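Local coordinates for deacetylase EF_0837 (Enterococcus faecalis, PDB 2ICS), which is a zinc-dependent amidohydrolase that binds two zinc ions and deacetylates acetyl-(R)-mandelate in vitro, though with very low efficiency, at residues A[44-47]-A[48-52]; A[233-236]-A[237-240]; A[286-289]-A[290-293]. All blocks are in the same frame, centred on the assembly; numbering follows the deposited sequence.

Interaction 1: residues A[44-47]-A[48-52]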
loop_
_atom_site.group_PDB
_atom_site.type_symbol
_atom_site.label_atom_id
_atom_site.label_comp_id
_atom_site.label_asym_id
_atom_site.label_seq_id
_atom_site.Cartn_x
_atom_site.Cartn_y
_atom_site.Cartn_z
ATOM N N ILE A 44 2.651 28.596 -3.196
ATOM C CA ILE A 44 3.922 27.924 -3.415
ATOM C C ILE A 44 4.286 27.987 -4.893
ATOM O O ILE A 44 3.457 27.707 -5.760
ATOM C CB ILE A 44 3.859 26.445 -2.975
ATOM C CG1 ILE A 44 3.620 26.362 -1.464
ATOM C CG2 ILE A 44 5.154 25.730 -3.351
ATOM C CD1 ILE A 44 3.514 24.938 -0.938
ATOM N N HIS A 45 5.528 28.368 -5.168
ATOM C CA HIS A 45 6.014 28.472 -6.536
ATOM C C HIS A 45 7.090 27.419 -6.751
ATOM O O HIS A 45 8.252 27.623 -6.414
ATOM C CB HIS A 45 6.568 29.878 -6.783
ATOM C CG HIS A 45 5.544 30.959 -6.627
ATOM N ND1 HIS A 45 4.588 31.221 -7.585
ATOM C CD2 HIS A 45 5.285 31.800 -5.599
ATOM C CE1 HIS A 45 3.785 32.177 -7.154
ATOM N NE2 HIS A 45 4.185 32.546 -5.950
ATOM N N LEU A 46 6.686 26.284 -7.308
ATOM C CA LEU A 46 7.604 25.180 -7.559
ATOM C C LEU A 46 8.641 25.520 -8.619
ATOM O O LEU A 46 8.422 26.388 -9.462
ATOM C CB LEU A 46 6.813 23.941 -7.993
ATOM C CG LEU A 46 5.756 23.487 -6.982
ATOM C CD1 LEU A 46 4.896 22.396 -7.583
ATOM C CD2 LEU A 46 6.440 23.009 -5.716
ATOM N N GLU A 47 9.780 24.838 -8.559
ATOM C CA GLU A 47 10.843 25.041 -9.531
ATOM C C GLU A 47 10.435 24.335 -10.812
ATOM O O GLU A 47 9.784 23.295 -10.767
ATOM C CB GLU A 47 12.157 24.436 -9.031
ATOM C CG GLU A 47 12.808 25.192 -7.887
ATOM C CD GLU A 47 13.066 26.647 -8.234
ATOM O OE1 GLU A 47 13.675 26.914 -9.295
ATOM O OE2 GLU A 47 12.657 27.524 -7.443
ATOM N N PRO A 48 10.805 24.892 -11.972
ATOM C CA PRO A 48 10.451 24.264 -13.248
ATOM C C PRO A 48 10.974 22.833 -13.295
ATOM O O PRO A 48 12.116 22.573 -12.908
ATOM C CB PRO A 48 11.136 25.165 -14.273
ATOM C CG PRO A 48 11.070 26.514 -13.615
ATOM C CD PRO A 48 11.473 26.187 -12.193
ATOM N N GLY A 49 10.138 21.907 -13.755
ATOM C CA GLY A 49 10.553 20.518 -13.834
ATOM C C GLY A 49 10.138 19.698 -12.626
ATOM O O GLY A 49 10.462 18.513 -12.527
ATOM N N THR A 50 9.427 20.325 -11.698
ATOM C CA THR A 50 8.966 19.627 -10.503
ATOM C C THR A 50 7.631 18.940 -10.792
ATOM O O THR A 50 6.739 19.521 -11.416
ATOM C CB THR A 50 8.780 20.600 -9.315
ATOM O OG1 THR A 50 10.019 21.261 -9.032
ATOM C CG2 THR A 50 8.330 19.844 -8.076
ATOM N N TYR A 51 7.502 17.698 -10.343
ATOM C CA TYR A 51 6.274 16.942 -10.558
ATOM C C TYR A 51 5.352 17.027 -9.351
ATOM O O TYR A 51 5.796 17.290 -8.227
ATOM C CB TYR A 51 6.599 15.474 -10.838
ATOM C CG TYR A 51 7.403 15.246 -12.095
ATOM C CD1 TYR A 51 6.805 15.317 -13.352
ATOM C CD2 TYR A 51 8.767 14.958 -12.030
ATOM C CE1 TYR A 51 7.544 15.105 -14.515
ATOM C CE2 TYR A 51 9.518 14.746 -13.190
ATOM C CZ TYR A 51 8.899 14.823 -14.427
ATOM O OH TYR A 51 9.636 14.631 -15.572
ATOM N N VAL A 52 4.067 16.800 -9.601
ATOM C CA VAL A 52 3.044 16.825 -8.563
ATOM C C VAL A 52 2.030 15.728 -8.866
ATOM O O VAL A 52 1.674 15.500 -10.026
ATOM C CB VAL A 52 2.274 18.167 -8.535
ATOM C CG1 VAL A 52 1.396 18.231 -7.296
ATOM C CG2 VAL A 52 3.240 19.337 -8.573
HETATM O O HOH W 1 10.339 23.191 -6.379
#
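Glu47 to Thr50 form a type II beta turn, closed by Thr50 N donating to Glu47 O over 3.1 Å at a rather bent N-H...O angle of 136°. Glu47 O takes a second bond, from the hydroxyl of the same threonine: Thr50 OG1 lies 2.7 Å from Glu47 O and reaches it from the same face of the carbonyl plane as the amide. The threonine can do this because OG1 stands beside its own backbone N (chi1 -59°), so amide and hydroxyl converge on one acceptor. A water joins in, accepting from Glu47 N at 2.8 Å and donating to Thr50 OG1. Proline's restricted phi suits the second position of this turn, and Gly49 adopts a phi of 95°, where a side chain would press on the preceding carbonyl oxygen. The turn leads from strand 42-45, at the edge of a four-stranded sheet, into strand 51-61 of the seven-stranded mixed sheet. Inside the turn the buried side chains face one another: Leu46 CB lies 4.1 Å from Thr50 CB, and, nearer the strands, Leu46 CD1 meets Val52 CG2 at 3.6 Å, the branched methyls slanting across each other. Ile333 of strand 331-344 packs on both Leu46 and Thr50. On the exposed outer side, the Glu47 chain bends at chi2, which brings OE1 3.7 Å from Pro48 CD.

Interaction 2: residues A[233-236]-A[237-240]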
loop_
_atom_site.group_PDB
_atom_site.type_symbol
_atom_site.label_atom_id
_atom_site.label_comp_id
_atom_site.label_asym_id
_atom_site.label_seq_id
_atom_site.Cartn_x
_atom_site.Cartn_y
_atom_site.Cartn_z
ATOM N N TRP A 233 -2.985 -16.686 -13.288
ATOM C CA TRP A 233 -3.503 -15.842 -14.358
ATOM C C TRP A 233 -5.023 -15.784 -14.251
ATOM O O TRP A 233 -5.638 -14.742 -14.477
ATOM C CB TRP A 233 -3.118 -16.404 -15.727
ATOM C CG TRP A 233 -1.964 -15.697 -16.350
ATOM C CD1 TRP A 233 -0.688 -16.161 -16.482
ATOM C CD2 TRP A 233 -1.972 -14.373 -16.891
ATOM N NE1 TRP A 233 0.105 -15.202 -17.073
ATOM C CE2 TRP A 233 -0.660 -14.094 -17.333
ATOM C CE3 TRP A 233 -2.962 -13.393 -17.044
ATOM C CZ2 TRP A 233 -0.309 -12.869 -17.918
ATOM C CZ3 TRP A 233 -2.612 -12.171 -17.627
ATOM C CH2 TRP A 233 -1.297 -11.923 -18.055
ATOM N N GLN A 234 -5.624 -16.914 -13.903
ATOM C CA GLN A 234 -7.069 -16.989 -13.766
ATOM C C GLN A 234 -7.568 -16.033 -12.691
ATOM O O GLN A 234 -8.502 -15.271 -12.918
ATOM C CB GLN A 234 -7.484 -18.425 -13.440
ATOM C CG GLN A 234 -7.371 -19.365 -14.631
ATOM C CD GLN A 234 -7.426 -20.829 -14.235
ATOM O OE1 GLN A 234 -8.189 -21.216 -13.352
ATOM N NE2 GLN A 234 -6.622 -21.653 -14.901
ATOM N N ALA A 235 -6.941 -16.072 -11.519
ATOM C CA ALA A 235 -7.329 -15.192 -10.425
ATOM C C ALA A 235 -7.129 -13.747 -10.871
ATOM O O ALA A 235 -7.967 -12.882 -10.625
ATOM C CB ALA A 235 -6.480 -15.490 -9.189
ATOM N N TYR A 236 -6.003 -13.495 -11.528
ATOM C CA TYR A 236 -5.675 -12.166 -12.036
ATOM C C TYR A 236 -6.754 -11.722 -13.024
ATOM O O TYR A 236 -7.319 -10.635 -12.911
ATOM C CB TYR A 236 -4.321 -12.216 -12.742
ATOM C CG TYR A 236 -3.840 -10.896 -13.317
ATOM C CD1 TYR A 236 -3.276 -9.920 -12.499
ATOM C CD2 TYR A 236 -3.909 -10.644 -14.693
ATOM C CE1 TYR A 236 -2.783 -8.729 -13.030
ATOM C CE2 TYR A 236 -3.418 -9.454 -15.235
ATOM C CZ TYR A 236 -2.851 -8.503 -14.395
ATOM O OH TYR A 236 -2.324 -7.344 -14.916
ATOM N N ASN A 237 -7.036 -12.586 -13.990
ATOM C CA ASN A 237 -8.028 -12.305 -15.015
ATOM C C ASN A 237 -9.421 -12.049 -14.435
ATOM O O ASN A 237 -10.185 -11.268 -14.996
ATOM C CB ASN A 237 -8.062 -13.469 -16.018
ATOM C CG ASN A 237 -8.923 -13.175 -17.240
ATOM O OD1 ASN A 237 -8.732 -12.168 -17.925
ATOM N ND2 ASN A 237 -9.867 -14.066 -17.525
ATOM N N LYS A 238 -9.746 -12.677 -13.303
ATOM C CA LYS A 238 -11.065 -12.490 -12.702
ATOM C C LYS A 238 -11.189 -11.264 -11.794
ATOM O O LYS A 238 -12.246 -11.020 -11.214
ATOM C CB LYS A 238 -11.505 -13.754 -11.944
ATOM C CG LYS A 238 -10.913 -13.959 -10.557
ATOM C CD LYS A 238 -11.403 -15.292 -9.963
ATOM C CE LYS A 238 -10.880 -15.524 -8.547
ATOM N NZ LYS A 238 -11.300 -16.842 -7.965
ATOM N N GLY A 239 -10.118 -10.495 -11.659
ATOM C CA GLY A 239 -10.209 -9.299 -10.843
ATOM C C GLY A 239 -9.562 -9.291 -9.473
ATOM O O GLY A 239 -9.744 -8.330 -8.725
ATOM N N VAL A 240 -8.838 -10.345 -9.112
ATOM C CA VAL A 240 -8.160 -10.349 -7.817
ATOM C C VAL A 240 -7.062 -9.285 -7.933
ATOM O O VAL A 240 -6.258 -9.313 -8.867
ATOM C CB VAL A 240 -7.517 -11.725 -7.510
ATOM C CG1 VAL A 240 -6.821 -11.680 -6.155
ATOM C CG2 VAL A 240 -8.588 -12.817 -7.518
HETATM O O HOH W 2 -6.474 -8.443 -11.334
#
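Ala235 O is gripped by two amides that follow it in the chain: Val240 N donates to it over 3.1 Å in a nearly straight bond, and Lys238 N adds a weak, strongly bent one. One residue on, Gly239 N gives a 3.1 Å bond to Tyr236 O; the donor stands 59° out of the carbonyl plane, away from where the lone pairs lie. The preceding turn is still alpha-helical, with Asn237 N bonded to Trp233 O at 2.6 Å and Lys238 N to Gln234 O. Together the two bonds back from Gly239 and Val240 make a Schellman motif, the usual glycine-based ending of a helix, here closing helix 230-237 just before strand 241-243 of the parallel barrel sheet. Glycine suits the place: at phi 105° a CB would collide with the carbonyl oxygen of Lys238. A water donates to both Tyr236 O and Val240 O, bridging the last turn to the departing chain.

The apolar contact characteristic of this ending is also present. Val240 turns its CG2 back beside its own N, and the methyl sits 3.8 Å from Ala235 CB, both residues being buried; alanine is small enough for the valine to fold down onto the helix. Lys238 carries CG between its backbone N and carbonyl carbon (chi1 79°), which lays CG 3.1 Å from Ala235 O. Beyond CG the chain is extended and runs past Ala235, CE being 4.0 Å from Ala235 CA, before NZ bonds to the carbonyl oxygens of Leu200 and Met203. Tyr236 swings the other way: its ring meets Phe242 edge-to-face and its OH bonds to Lys265 O.

Interaction 3: residues A[286-289]-A[290-293]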
loop_
_atom_site.group_PDB
_atom_site.type_symbol
_atom_site.label_atom_id
_atom_site.label_comp_id
_atom_site.label_asym_id
_atom_site.label_seq_id
_atom_site.Cartn_x
_atom_site.Cartn_y
_atom_site.Cartn_z
ATOM N N LEU A 286 8.790 3.792 0.077
ATOM C CA LEU A 286 7.940 3.561 -1.088
ATOM C C LEU A 286 8.663 3.952 -2.379
ATOM O O LEU A 286 8.637 3.211 -3.356
ATOM C CB LEU A 286 6.634 4.341 -0.947
ATOM C CG LEU A 286 5.562 4.072 -2.009
ATOM C CD1 LEU A 286 5.057 2.634 -1.907
ATOM C CD2 LEU A 286 4.422 5.052 -1.812
ATOM N N ALA A 287 9.309 5.116 -2.368
ATOM C CA ALA A 287 10.063 5.608 -3.522
ATOM C C ALA A 287 11.002 4.531 -4.075
ATOM O O ALA A 287 11.072 4.318 -5.290
ATOM C CB ALA A 287 10.876 6.849 -3.120
ATOM N N THR A 288 11.711 3.854 -3.173
ATOM C CA THR A 288 12.648 2.799 -3.543
ATOM C C THR A 288 11.923 1.601 -4.158
ATOM O O THR A 288 12.443 0.936 -5.053
ATOM C CB THR A 288 13.452 2.330 -2.310
ATOM O OG1 THR A 288 14.206 3.430 -1.795
ATOM C CG2 THR A 288 14.412 1.206 -2.675
ATOM N N THR A 289 10.720 1.328 -3.669
ATOM C CA THR A 289 9.937 0.219 -4.185
ATOM C C THR A 289 9.445 0.611 -5.578
ATOM O O THR A 289 9.401 -0.212 -6.486
ATOM C CB THR A 289 8.738 -0.079 -3.265
ATOM O OG1 THR A 289 9.206 -0.243 -1.920
ATOM C CG2 THR A 289 8.038 -1.359 -3.697
HETATM N N MSE A 290 9.086 1.881 -5.737
HETATM C CA MSE A 290 8.619 2.392 -7.018
HETATM C C MSE A 290 9.744 2.324 -8.064
HETATM O O MSE A 290 9.500 2.006 -9.229
HETATM C CB MSE A 290 8.136 3.836 -6.849
HETATM C CG MSE A 290 6.909 3.963 -5.941
HETATM SE SE MSE A 290 6.585 5.783 -5.342
HETATM C CE MSE A 290 6.061 6.561 -7.028
ATOM N N GLU A 291 10.973 2.617 -7.638
ATOM C CA GLU A 291 12.121 2.575 -8.534
ATOM C C GLU A 291 12.409 1.135 -8.952
ATOM O O GLU A 291 13.000 0.893 -10.003
ATOM C CB GLU A 291 13.355 3.176 -7.852
ATOM C CG GLU A 291 13.156 4.610 -7.385
ATOM C CD GLU A 291 14.270 5.085 -6.482
ATOM O OE1 GLU A 291 14.874 4.235 -5.795
ATOM O OE2 GLU A 291 14.532 6.307 -6.447
ATOM N N LYS A 292 11.994 0.176 -8.127
ATOM C CA LYS A 292 12.214 -1.229 -8.464
ATOM C C LYS A 292 11.287 -1.658 -9.599
ATOM O O LYS A 292 11.692 -2.387 -10.501
ATOM C CB LYS A 292 12.011 -2.117 -7.236
ATOM C CG LYS A 292 13.117 -1.953 -6.195
ATOM C CD LYS A 292 12.908 -2.841 -4.971
ATOM C CE LYS A 292 14.016 -2.601 -3.950
ATOM N NZ LYS A 292 13.760 -3.261 -2.644
ATOM N N LEU A 293 10.038 -1.207 -9.571
ATOM C CA LEU A 293 9.130 -1.567 -10.654
ATOM C C LEU A 293 9.462 -0.759 -11.898
ATOM O O LEU A 293 9.087 -1.125 -13.010
ATOM C CB LEU A 293 7.685 -1.352 -10.223
ATOM C CG LEU A 293 7.383 -2.545 -9.311
ATOM C CD1 LEU A 293 6.739 -2.095 -8.028
ATOM C CD2 LEU A 293 6.535 -3.548 -10.074
HETATM O O HOH W 3 12.025 -1.165 -2.007
#
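Leu286 and Met290, one turn apart near the start of helix 286-296, pack side chain on side chain, Leu286 CG lying 3.9 Å from the selenium of Met290, which is a selenomethionine. The helix belongs to the TIM-barrel catalytic domain and is buried against strands 51-61, 331-344 and 350-364. With CG anti to the backbone N (chi1 -173°), Leu286 presents CG to the selenium. The Met290 chain leaves beside its own N and bends only at chi3 (69°), so SE slides past the leucine while CE turns off. Trp56 touches both side chains, and a long, flexible methionine-type chain suits this buried apolar site between Leu286, Trp56 and Ile357.

Two regular helix bonds underlie this: Met290 N to Leu286 O at 2.8 Å, and Glu291 N to Ala287 O at 2.9 Å. The next turn is looser, since the bonds of Lys292 N to Thr288 O and Thr289 O, and of Leu293 N to Thr289 O, are all weak.

Glu291 runs extended alongside the preceding turn, CG 3.0 Å from Ala287 O and OE1 beside Thr288 CA; OE1 forms a salt bridge with Lys341 NZ and OE2 accepts from Ile357 N, which would offset the cost of burying a carboxylate. Thr288 bonds through OG1 to Asp285 OD2 and turns its methyl to the lysine, CG2 being 4.0 Å from Lys292 CE. Thr289 OG1, held beside its backbone N, bonds to Asp285 O, so this buried hydroxyl finds a partner in the residue just before the helix. Lys292 stretches out fully, and its NZ bonds to the carbonyl oxygens of Pro282 and Thr344. One water joins the two side chains, 3.0 Å from Thr289 OG1 and 2.8 Å from Lys292 NZ.

How the interactions relate
The three contacts follow one another along the chain without touching. Interaction 1 is peripheral, about 26 Å from the centre of the chain, linking the four-stranded sheet to the seven-stranded one. Interaction 2, at the end of helix 230-237, and interaction 3, within helix 286-296, lie deeper, with centres about 24 Å apart. Centres of interactions 1 and 3 are about 21 Å apart, those of 1 and 2 about 39 Å. Strand 51-61, which starts in interaction 1, carries the zinc ligand His60 and also touches helix 286-296. Interactions 2 and 3 belong to the barrel that holds the zinc site: the side chain of Val240 is about 11 Å from that of His211, and that of Thr289 about 8 Å from that of Asp272, both zinc ligands.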